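Local coordinates for protein Vlm2 (Streptomyces tsusimaensis, PDB 6ECB) that forms the thioesterase domain of a valinomycin-making nonribosomal peptide synthetase, and probably releases the depsipeptide chain from its acyl-enzyme intermediate, at residues A186-L189 against L190-R193; R214-M217 against H218-Y222; K243-A246 against P247-R251; A286-L289 against D290-G294. All coordinates share one frame; numbering follows the deposited sequence.

Contact 1. Residues A186-L189 against L190-R193; sequences AKQL and LLDR
Ala186 begins this example of spacing along an alpha helix: its carbonyl takes the amide of Leu190, and Leu190 CG packs 3.5 Å from Ala186 O, on the side where Leu163 and Leu178 of two other helices close in. Lys187 repeats the pattern one step on, Leu191 N lying 3.0 Å from Lys187 O. Both residues also lean on Leu209 of helix 206-220, which follows in the chain. The setting is helix 183-194, one of several between strands 134-137 and 237-241, where related alpha/beta-hydrolase thioesterases carry their lid. Gln188 adds a side-chain bond to the backbone one that joins Asp192 N to its carbonyl. With CG anti to the backbone N (chi1 -170°) and a bend at chi2, Gln188 NE2 reaches Asp192 OD1 at 3.2 Å. The bond is straight and close to the amide plane, yet meets the oxygen from above the carboxylate, 52° out of its plane. Lys195 forms a salt bridge with the same oxygen, and an alanine at Asp192 would probably leave that ammonium without its mate and the Gln188 amide freer to turn. Leu189 O accepts Arg193 N at 3.0 Å, while the Arg193 guanidinium leads off to a salt bridge with Asp197.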
loop_
_atom_site.group_PDB
_atom_site.type_symbol
_atom_site.label_atom_id
_atom_site.label_comp_id
_atom_site.label_asym_id
_atom_site.label_seq_id
_atom_site.Cartn_x
_atom_site.Cartn_y
_atom_site.Cartn_z
ATOM N N ALA A 186 9.159 15.080 -16.566
ATOM C CA ALA A 186 8.742 14.779 -15.200
ATOM C C ALA A 186 9.343 13.463 -14.735
ATOM O O ALA A 186 9.798 13.345 -13.588
ATOM C CB ALA A 186 7.213 14.734 -15.103
ATOM N N LYS A 187 9.349 12.455 -15.611
ATOM C CA LYS A 187 9.936 11.172 -15.248
ATOM C C LYS A 187 11.415 11.326 -14.922
ATOM O O LYS A 187 11.918 10.706 -13.973
ATOM C CB LYS A 187 9.740 10.153 -16.381
ATOM C CG LYS A 187 8.281 9.728 -16.543
ATOM C CD LYS A 187 8.140 8.330 -17.139
ATOM C CE LYS A 187 8.545 8.264 -18.592
ATOM N NZ LYS A 187 8.392 6.864 -19.090
ATOM N N GLN A 188 12.125 12.152 -15.690
ATOM C CA GLN A 188 13.559 12.291 -15.467
ATOM C C GLN A 188 13.840 12.957 -14.129
ATOM O O GLN A 188 14.813 12.606 -13.452
ATOM C CB GLN A 188 14.213 13.075 -16.592
ATOM C CG GLN A 188 15.729 13.025 -16.520
ATOM C CD GLN A 188 16.258 11.601 -16.576
ATOM O OE1 GLN A 188 15.955 10.855 -17.506
ATOM N NE2 GLN A 188 17.031 11.210 -15.563
ATOM N N LEU A 189 12.997 13.911 -13.719
ATOM C CA LEU A 189 13.176 14.508 -12.395
ATOM C C LEU A 189 13.019 13.464 -11.301
ATOM O O LEU A 189 13.750 13.480 -10.306
ATOM C CB LEU A 189 12.181 15.642 -12.161
ATOM C CG LEU A 189 12.411 16.973 -12.874
ATOM C CD1 LEU A 189 11.361 17.952 -12.378
ATOM C CD2 LEU A 189 13.809 17.494 -12.622
ATOM N N LEU A 190 12.057 12.555 -11.452
ATOM C CA LEU A 190 11.907 11.508 -10.457
ATOM C C LEU A 190 13.150 10.627 -10.404
ATOM O O LEU A 190 13.610 10.257 -9.320
ATOM C CB LEU A 190 10.664 10.659 -10.740
ATOM C CG LEU A 190 9.321 11.386 -10.749
ATOM C CD1 LEU A 190 8.202 10.378 -10.930
ATOM C CD2 LEU A 190 9.107 12.190 -9.471
ATOM N N LEU A 191 13.700 10.268 -11.568
ATOM C CA LEU A 191 14.901 9.439 -11.586
ATOM C C LEU A 191 16.080 10.189 -10.976
ATOM O O LEU A 191 16.862 9.618 -10.205
ATOM C CB LEU A 191 15.206 8.995 -13.020
ATOM C CG LEU A 191 14.126 8.113 -13.655
ATOM C CD1 LEU A 191 14.398 7.881 -15.134
ATOM C CD2 LEU A 191 14.043 6.794 -12.929
ATOM N N ASP A 192 16.212 11.472 -11.307
ATOM C CA ASP A 192 17.261 12.297 -10.715
ATOM C C ASP A 192 17.181 12.271 -9.189
ATOM O O ASP A 192 18.209 12.230 -8.496
ATOM C CB ASP A 192 17.127 13.724 -11.231
ATOM C CG ASP A 192 17.593 13.880 -12.672
ATOM O OD1 ASP A 192 18.238 12.952 -13.209
ATOM O OD2 ASP A 192 17.310 14.943 -13.262
ATOM N N ARG A 193 15.966 12.325 -8.652
ATOM C CA ARG A 193 15.761 12.264 -7.207
ATOM C C ARG A 193 16.090 10.886 -6.647
ATOM O O ARG A 193 16.603 10.774 -5.528
ATOM C CB ARG A 193 14.312 12.648 -6.896
ATOM C CG ARG A 193 13.765 12.188 -5.522
ATOM C CD ARG A 193 14.470 12.852 -4.328
ATOM N NE ARG A 193 13.907 12.402 -3.052
ATOM C CZ ARG A 193 14.150 11.214 -2.499
ATOM N NH1 ARG A 193 14.956 10.346 -3.099
ATOM N NH2 ARG A 193 13.580 10.886 -1.343
#

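Contact 2. Residues R214-M217 against H218-Y222; sequences RLQM and HQLMY
Arg214, Leu215 and Gln216 offer their carbonyls to the amides of His218, Gln219 and Leu220, each four residues on. The bond from Gln219 N to Leu215 O, at 2.9 Å, and the one from Leu220 N to Gln216 O run nearly along the C=O axis. The next in line is weak: Met221 N is 3.5 Å from Met217 O, and lies closer to His218 O, at 3.1 Å. Tyr222 N likewise bonds three residues back, to Gln219 O, so the coil tightens as the chain leaves helix 206-220.

Among the side chains, Leu215 CD1 rests 3.9 Å from Gln219 CG, the two running across each other at a slant. Gln216 and Leu220 lie side by side, pointing the same way. Gln219 then stretches on, and its NE2 gives a straight bond (168°) to Tyr222 OH at 3.0 Å, while Gln219 CA sits over the centre of the Tyr222 ring. With OE1 also accepting from Gly48 N, the amide is gripped at both ends; a leucine in its place would probably leave the Gly48 amide without its acceptor and the phenol without one of its partners. Tyr222 OH and His218 NE2 both bond to Pro84 O. Such a helix, ending with Leu220 near a probable Ser-His-Asp triad, is consistent with the lid of a thioesterase of the alpha/beta-hydrolase fold.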
loop_
_atom_site.group_PDB
_atom_site.type_symbol
_atom_site.label_atom_id
_atom_site.label_comp_id
_atom_site.label_asym_id
_atom_site.label_seq_id
_atom_site.Cartn_x
_atom_site.Cartn_y
_atom_site.Cartn_z
ATOM N N ARG A 214 2.739 2.340 -15.821
ATOM C CA ARG A 214 1.778 1.626 -16.659
ATOM C C ARG A 214 0.874 0.736 -15.815
ATOM O O ARG A 214 -0.342 0.709 -16.022
ATOM C CB ARG A 214 2.502 0.801 -17.724
ATOM C CG ARG A 214 3.249 1.628 -18.766
ATOM C CD ARG A 214 3.945 0.747 -19.820
ATOM N NE ARG A 214 4.707 1.575 -20.763
ATOM C CZ ARG A 214 4.152 2.264 -21.755
ATOM N NH1 ARG A 214 2.833 2.217 -21.958
ATOM N NH2 ARG A 214 4.915 2.999 -22.553
ATOM N N LEU A 215 1.436 0.014 -14.843
ATOM C CA LEU A 215 0.587 -0.807 -13.983
ATOM C C LEU A 215 -0.335 0.070 -13.137
ATOM O O LEU A 215 -1.485 -0.284 -12.878
ATOM C CB LEU A 215 1.441 -1.714 -13.095
ATOM C CG LEU A 215 0.676 -2.643 -12.145
ATOM C CD1 LEU A 215 -0.332 -3.517 -12.900
ATOM C CD2 LEU A 215 1.676 -3.502 -11.389
ATOM N N GLN A 216 0.147 1.233 -12.710
ATOM C CA GLN A 216 -0.698 2.137 -11.936
ATOM C C GLN A 216 -1.927 2.569 -12.724
ATOM O O GLN A 216 -3.049 2.515 -12.210
ATOM C CB GLN A 216 0.112 3.367 -11.502
ATOM C CG GLN A 216 -0.703 4.329 -10.662
ATOM C CD GLN A 216 0.121 5.549 -10.270
ATOM O OE1 GLN A 216 0.844 6.101 -11.085
ATOM N NE2 GLN A 216 0.021 5.954 -9.010
ATOM N N MET A 217 -1.741 3.018 -13.973
ATOM C CA MET A 217 -2.882 3.423 -14.792
ATOM C C MET A 217 -3.872 2.277 -14.929
ATOM O O MET A 217 -5.088 2.476 -14.846
ATOM C CB MET A 217 -2.419 3.878 -16.181
ATOM C CG MET A 217 -3.501 4.625 -16.959
ATOM S SD MET A 217 -3.924 6.214 -16.202
ATOM C CE MET A 217 -2.316 6.752 -15.648
ATOM N N HIS A 218 -3.362 1.058 -15.120
ATOM C CA HIS A 218 -4.229 -0.114 -15.229
ATOM C C HIS A 218 -5.041 -0.329 -13.953
ATOM O O HIS A 218 -6.253 -0.552 -14.004
ATOM C CB HIS A 218 -3.374 -1.347 -15.520
ATOM C CG HIS A 218 -4.109 -2.633 -15.406
ATOM N ND1 HIS A 218 -4.989 -3.063 -16.376
ATOM C CD2 HIS A 218 -4.089 -3.594 -14.454
ATOM C CE1 HIS A 218 -5.499 -4.228 -16.011
ATOM N NE2 HIS A 218 -4.968 -4.573 -14.851
ATOM N N GLN A 219 -4.381 -0.285 -12.801
ATOM C CA GLN A 219 -5.072 -0.599 -11.552
ATOM C C GLN A 219 -5.970 0.545 -11.103
ATOM O O GLN A 219 -6.956 0.318 -10.379
ATOM C CB GLN A 219 -4.061 -0.936 -10.472
ATOM C CG GLN A 219 -3.280 -2.207 -10.774
ATOM C CD GLN A 219 -2.497 -2.695 -9.615
ATOM O OE1 GLN A 219 -1.643 -1.981 -9.087
ATOM N NE2 GLN A 219 -2.782 -3.927 -9.179
ATOM N N LEU A 220 -5.657 1.763 -11.518
ATOM C CA LEU A 220 -6.577 2.870 -11.276
ATOM C C LEU A 220 -7.902 2.689 -11.989
ATOM O O LEU A 220 -8.864 3.368 -11.633
ATOM C CB LEU A 220 -5.942 4.197 -11.702
ATOM C CG LEU A 220 -4.832 4.688 -10.768
ATOM C CD1 LEU A 220 -4.186 5.929 -11.315
ATOM C CD2 LEU A 220 -5.368 4.945 -9.342
ATOM N N MET A 221 -7.988 1.810 -13.006
ATOM C CA MET A 221 -9.249 1.520 -13.646
ATOM C C MET A 221 -10.024 0.383 -12.997
ATOM O O MET A 221 -11.106 0.068 -13.474
ATOM C CB MET A 221 -9.025 1.171 -15.140
ATOM C CG MET A 221 -8.264 2.197 -15.874
ATOM S SD MET A 221 -8.098 1.709 -17.635
ATOM C CE MET A 221 -6.652 2.646 -18.055
ATOM N N TYR A 222 -9.520 -0.244 -11.930
ATOM C CA TYR A 222 -10.316 -1.247 -11.216
ATOM C C TYR A 222 -11.652 -0.643 -10.791
ATOM O O TYR A 222 -11.724 0.527 -10.408
ATOM C CB TYR A 222 -9.596 -1.755 -9.987
ATOM C CG TYR A 222 -8.414 -2.680 -10.200
ATOM C CD1 TYR A 222 -8.185 -3.314 -11.419
ATOM C CD2 TYR A 222 -7.558 -2.933 -9.162
ATOM C CE1 TYR A 222 -7.087 -4.183 -11.571
ATOM C CE2 TYR A 222 -6.496 -3.782 -9.291
ATOM C CZ TYR A 222 -6.260 -4.404 -10.503
ATOM O OH TYR A 222 -5.154 -5.242 -10.552
#

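Contact 3. Residues K243-A246 against P247-R251; sequences KNHA and PEVAR
His245 sends its side chain toward the first turn of helix 247-250, where one methyl of Val249 follows it from CB into the ring. CB lies 4.0 Å from Ala250 N and about as far from Val249 CG1, so the root of the side chain rests against both residues of the turn. CG anti to the carbonyl carbon (chi1 -64°) brings the ring alongside Val249, where the same methyl approaches His245 ND1 to 3.8 Å and comes at the ring obliquely. At the far end NE2 is hydrogen-bonded to Asp138, the probable acid of a Ser-His-Asp triad with Ser111 and His273, and the ring also meets that of Phe253 with planes about 45° apart.

Ala246, in the N-cap position, has no polar side chain, and its backbone starts the helix. Ala246 O accepts Ala250 N at 2.9 Å, nearly straight, and also Val249 N at 2.9 Å, the latter from above the carbonyl plane. Glu248 folds back over the Ala246 methyl: chi1 of 59° and a bend at chi2 bring OE2 to 3.4 Å from Ala246 CB. A carboxylate in the first turn is likely to be favoured by the helix dipole.

The loop follows strand 237-241 and is tied to the strands on both sides of it: Lys243 forms a salt bridge with Asp268 of edge strand 264-268, while His245 looks back to Asp138, just beyond strand 134-137.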
loop_
_atom_site.group_PDB
_atom_site.type_symbol
_atom_site.label_atom_id
_atom_site.label_comp_id
_atom_site.label_asym_id
_atom_site.label_seq_id
_atom_site.Cartn_x
_atom_site.Cartn_y
_atom_site.Cartn_z
ATOM N N LYS A 243 -7.767 12.876 9.165
ATOM C CA LYS A 243 -8.920 13.671 9.580
ATOM C C LYS A 243 -9.123 14.914 8.727
ATOM O O LYS A 243 -9.778 15.856 9.166
ATOM C CB LYS A 243 -8.802 14.040 11.055
ATOM C CG LYS A 243 -8.748 12.834 11.991
ATOM C CD LYS A 243 -9.844 11.769 11.701
ATOM C CE LYS A 243 -11.264 12.334 11.832
ATOM N NZ LYS A 243 -11.555 12.825 13.211
ATOM N N ASN A 244 -8.643 14.912 7.499
ATOM C CA ASN A 244 -8.836 16.041 6.601
ATOM C C ASN A 244 -9.569 15.628 5.336
ATOM O O ASN A 244 -9.417 16.257 4.289
ATOM C CB ASN A 244 -7.494 16.679 6.262
ATOM C CG ASN A 244 -6.816 17.220 7.476
ATOM O OD1 ASN A 244 -7.367 18.063 8.172
ATOM N ND2 ASN A 244 -5.631 16.699 7.775
ATOM N N HIS A 245 -10.356 14.552 5.409
ATOM C CA HIS A 245 -11.142 14.137 4.264
ATOM C C HIS A 245 -12.371 15.020 4.110
ATOM O O HIS A 245 -12.888 15.573 5.080
ATOM C CB HIS A 245 -11.603 12.680 4.417
ATOM C CG HIS A 245 -10.493 11.688 4.437
ATOM N ND1 HIS A 245 -9.816 11.308 3.299
ATOM C CD2 HIS A 245 -9.951 10.981 5.455
ATOM C CE1 HIS A 245 -8.915 10.389 3.615
ATOM N NE2 HIS A 245 -8.969 10.187 4.918
ATOM N N ALA A 246 -12.856 15.117 2.879
ATOM C CA ALA A 246 -14.162 15.714 2.660
ATOM C C ALA A 246 -15.197 14.955 3.490
ATOM O O ALA A 246 -15.064 13.756 3.697
ATOM C CB ALA A 246 -14.537 15.663 1.183
ATOM N N PRO A 247 -16.233 15.621 3.973
ATOM C CA PRO A 247 -17.201 14.907 4.820
ATOM C C PRO A 247 -17.794 13.692 4.139
ATOM O O PRO A 247 -18.013 12.662 4.787
ATOM C CB PRO A 247 -18.263 15.976 5.112
ATOM C CG PRO A 247 -17.551 17.258 4.947
ATOM C CD PRO A 247 -16.586 17.044 3.826
ATOM N N GLU A 248 -18.021 13.774 2.826
ATOM C CA GLU A 248 -18.608 12.660 2.099
ATOM C C GLU A 248 -17.696 11.446 2.055
ATOM O O GLU A 248 -18.187 10.344 1.813
ATOM C CB GLU A 248 -18.984 13.097 0.683
ATOM C CG GLU A 248 -17.830 13.619 -0.132
ATOM C CD GLU A 248 -17.675 15.136 -0.078
ATOM O OE1 GLU A 248 -18.125 15.789 0.907
ATOM O OE2 GLU A 248 -17.097 15.675 -1.047
ATOM N N VAL A 249 -16.389 11.612 2.273
ATOM C CA VAL A 249 -15.481 10.486 2.403
ATOM C C VAL A 249 -15.318 10.099 3.867
ATOM O O VAL A 249 -15.286 8.914 4.199
ATOM C CB VAL A 249 -14.115 10.825 1.753
ATOM C CG1 VAL A 249 -13.082 9.812 2.091
ATOM C CG2 VAL A 249 -14.261 10.931 0.246
ATOM N N ALA A 250 -15.239 11.104 4.748
ATOM C CA ALA A 250 -15.045 10.841 6.167
ATOM C C ALA A 250 -16.125 9.911 6.714
ATOM O O ALA A 250 -15.832 9.025 7.516
ATOM C CB ALA A 250 -15.054 12.149 6.952
ATOM N N ARG A 251 -17.374 10.101 6.283
ATOM C CA ARG A 251 -18.483 9.296 6.814
ATOM C C ARG A 251 -18.494 7.869 6.275
ATOM O O ARG A 251 -19.381 7.089 6.664
ATOM C CB ARG A 251 -19.820 9.975 6.514
ATOM C CG ARG A 251 -20.197 9.989 5.055
ATOM C CD ARG A 251 -21.609 10.557 4.860
ATOM N NE ARG A 251 -21.598 11.965 5.189
ATOM C CZ ARG A 251 -21.754 12.984 4.333
ATOM N NH1 ARG A 251 -21.651 14.213 4.781
ATOM N NH2 ARG A 251 -22.046 12.797 3.051
#

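Contact 4. Residues A286-L289 against D290-G294; sequences AQLL and DRHCG
The closing turns of helix 281-293, the last helix of this alpha/beta-hydrolase domain, bring Leu288 against Arg291 and the carbonyl of Leu289 against Cys293. The backbone starts regularly, with the bond from Asp290 N to Ala286 O at 2.8 Å. Bonding four residues back runs on to Gly294, whose N is 3.0 Å from Asp290 O; what the helix end adds is a second, weak bond from Gly294 N to Leu289 O, which also holds Cys293 N at 2.8 Å.

On the outer side Leu288 and Arg291 lie side by side, pointing the same way. Arg291 runs out with CG anti to the backbone N and turns at chi3 (-43°), which places Leu288 CD2 3.7 Å above one face of the guanidinium, toward its rim. At the edge of that group Gln287 NE2 comes within 3.3 Å of Arg291 NH2, but both are donors and no hydrogen bond joins them; the two planes are 39° apart. His292 presents its ring edge to the backbone, with CD2 in plane and 3.2 Å from Leu288 O.

Toward the protein, Leu289 and Cys293 pack on Phe240 of strand 237-241. Asp290 faces the loop just after helix 55-60, where its carboxylate bonds to the amide of Lys62 and weakly to that of Gly63. The chemistry thus divides by face: apolar side chains and a carboxylate held by backbone amides fasten the helix inward, while outward a methyl over a guanidinium makes a contact that needs no directed bond.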
loop_
_atom_site.group_PDB
_atom_site.type_symbol
_atom_site.label_atom_id
_atom_site.label_comp_id
_atom_site.label_asym_id
_atom_site.label_seq_id
_atom_site.Cartn_x
_atom_site.Cartn_y
_atom_site.Cartn_z
ATOM N N ALA A 286 3.581 5.817 12.577
ATOM C CA ALA A 286 4.333 4.666 13.070
ATOM C C ALA A 286 4.169 4.494 14.575
ATOM O O ALA A 286 3.990 3.371 15.061
ATOM C CB ALA A 286 5.829 4.821 12.717
ATOM N N GLN A 287 4.253 5.593 15.338
ATOM C CA GLN A 287 4.091 5.522 16.786
ATOM C C GLN A 287 2.734 4.942 17.153
ATOM O O GLN A 287 2.619 4.156 18.102
ATOM C CB GLN A 287 4.271 6.920 17.387
ATOM C CG GLN A 287 4.017 7.035 18.863
ATOM C CD GLN A 287 4.446 8.401 19.407
ATOM O OE1 GLN A 287 5.574 8.857 19.163
ATOM N NE2 GLN A 287 3.543 9.064 20.132
ATOM N N LEU A 288 1.691 5.317 16.404
ATOM C CA LEU A 288 0.345 4.828 16.686
ATOM C C LEU A 288 0.171 3.368 16.273
ATOM O O LEU A 288 -0.515 2.603 16.971
ATOM C CB LEU A 288 -0.676 5.735 15.993
ATOM C CG LEU A 288 -0.812 7.088 16.695
ATOM C CD1 LEU A 288 -1.487 8.130 15.819
ATOM C CD2 LEU A 288 -1.572 6.927 17.985
ATOM N N LEU A 289 0.754 2.956 15.141
ATOM C CA LEU A 289 0.749 1.529 14.805
ATOM C C LEU A 289 1.484 0.730 15.867
ATOM O O LEU A 289 1.037 -0.353 16.272
ATOM C CB LEU A 289 1.411 1.262 13.450
ATOM C CG LEU A 289 0.543 1.039 12.235
ATOM C CD1 LEU A 289 -0.202 2.320 11.931
ATOM C CD2 LEU A 289 1.410 0.617 11.042
ATOM N N ASP A 290 2.623 1.246 16.325
ATOM C CA ASP A 290 3.353 0.574 17.392
ATOM C C ASP A 290 2.475 0.422 18.624
ATOM O O ASP A 290 2.414 -0.652 19.236
ATOM C CB ASP A 290 4.609 1.353 17.773
ATOM C CG ASP A 290 5.763 1.175 16.807
ATOM O OD1 ASP A 290 5.781 0.229 16.005
ATOM O OD2 ASP A 290 6.706 2.015 16.894
ATOM N N ARG A 291 1.799 1.504 19.014
ATOM C CA ARG A 291 1.022 1.493 20.251
ATOM C C ARG A 291 -0.163 0.546 20.158
ATOM O O ARG A 291 -0.462 -0.178 21.118
ATOM C CB ARG A 291 0.526 2.903 20.568
ATOM C CG ARG A 291 -0.365 2.991 21.810
ATOM C CD ARG A 291 -0.884 4.421 22.018
ATOM N NE ARG A 291 0.167 5.417 21.790
ATOM C CZ ARG A 291 -0.053 6.717 21.614
ATOM N NH1 ARG A 291 -1.292 7.199 21.643
ATOM N NH2 ARG A 291 0.969 7.537 21.401
ATOM N N HIS A 292 -0.877 0.575 19.030
ATOM C CA HIS A 292 -2.117 -0.171 18.896
ATOM C C HIS A 292 -1.920 -1.598 18.423
ATOM O O HIS A 292 -2.735 -2.463 18.777
ATOM C CB HIS A 292 -3.065 0.556 17.947
ATOM C CG HIS A 292 -3.655 1.785 18.542
ATOM N ND1 HIS A 292 -4.795 1.762 19.317
ATOM C CD2 HIS A 292 -3.258 3.076 18.489
ATOM C CE1 HIS A 292 -5.075 2.990 19.714
ATOM N NE2 HIS A 292 -4.159 3.807 19.227
ATOM N N CYS A 293 -0.870 -1.872 17.650
ATOM C CA CYS A 293 -0.694 -3.167 17.008
ATOM C C CYS A 293 0.634 -3.838 17.284
ATOM O O CYS A 293 0.738 -5.049 17.073
ATOM C CB CYS A 293 -0.855 -3.036 15.491
ATOM S SG CYS A 293 -2.531 -2.525 15.016
ATOM N N GLY A 294 1.659 -3.107 17.710
ATOM C CA GLY A 294 2.980 -3.665 17.878
ATOM C C GLY A 294 3.253 -4.116 19.299
ATOM O O GLY A 294 2.372 -4.175 20.159
#

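How the contacts relate
Contacts 1, 2 and 4 each fall within a single helix and are partly buried, whereas contact 3, where a loop turns into a short helix, lies at the surface. Contacts 1 and 2 belong to successive helices of the probable lid; their nearest atoms are about 6 Å apart. Contact 4 flanks the sheet, on the opposite side of the chain's centre from contact 2. Chemistry follows place: a glutamine-aspartate bond backed by a lysine in 186-193, a buried amide shared between loop and tyrosine in 214-222, a histidine that bonds to the putative triad acid, next to a helix start, in 243-251, and methyl-guanidinium packing in 286-294. Strand 237-241 links the last two, leading into contact 3 and lying under contact 4.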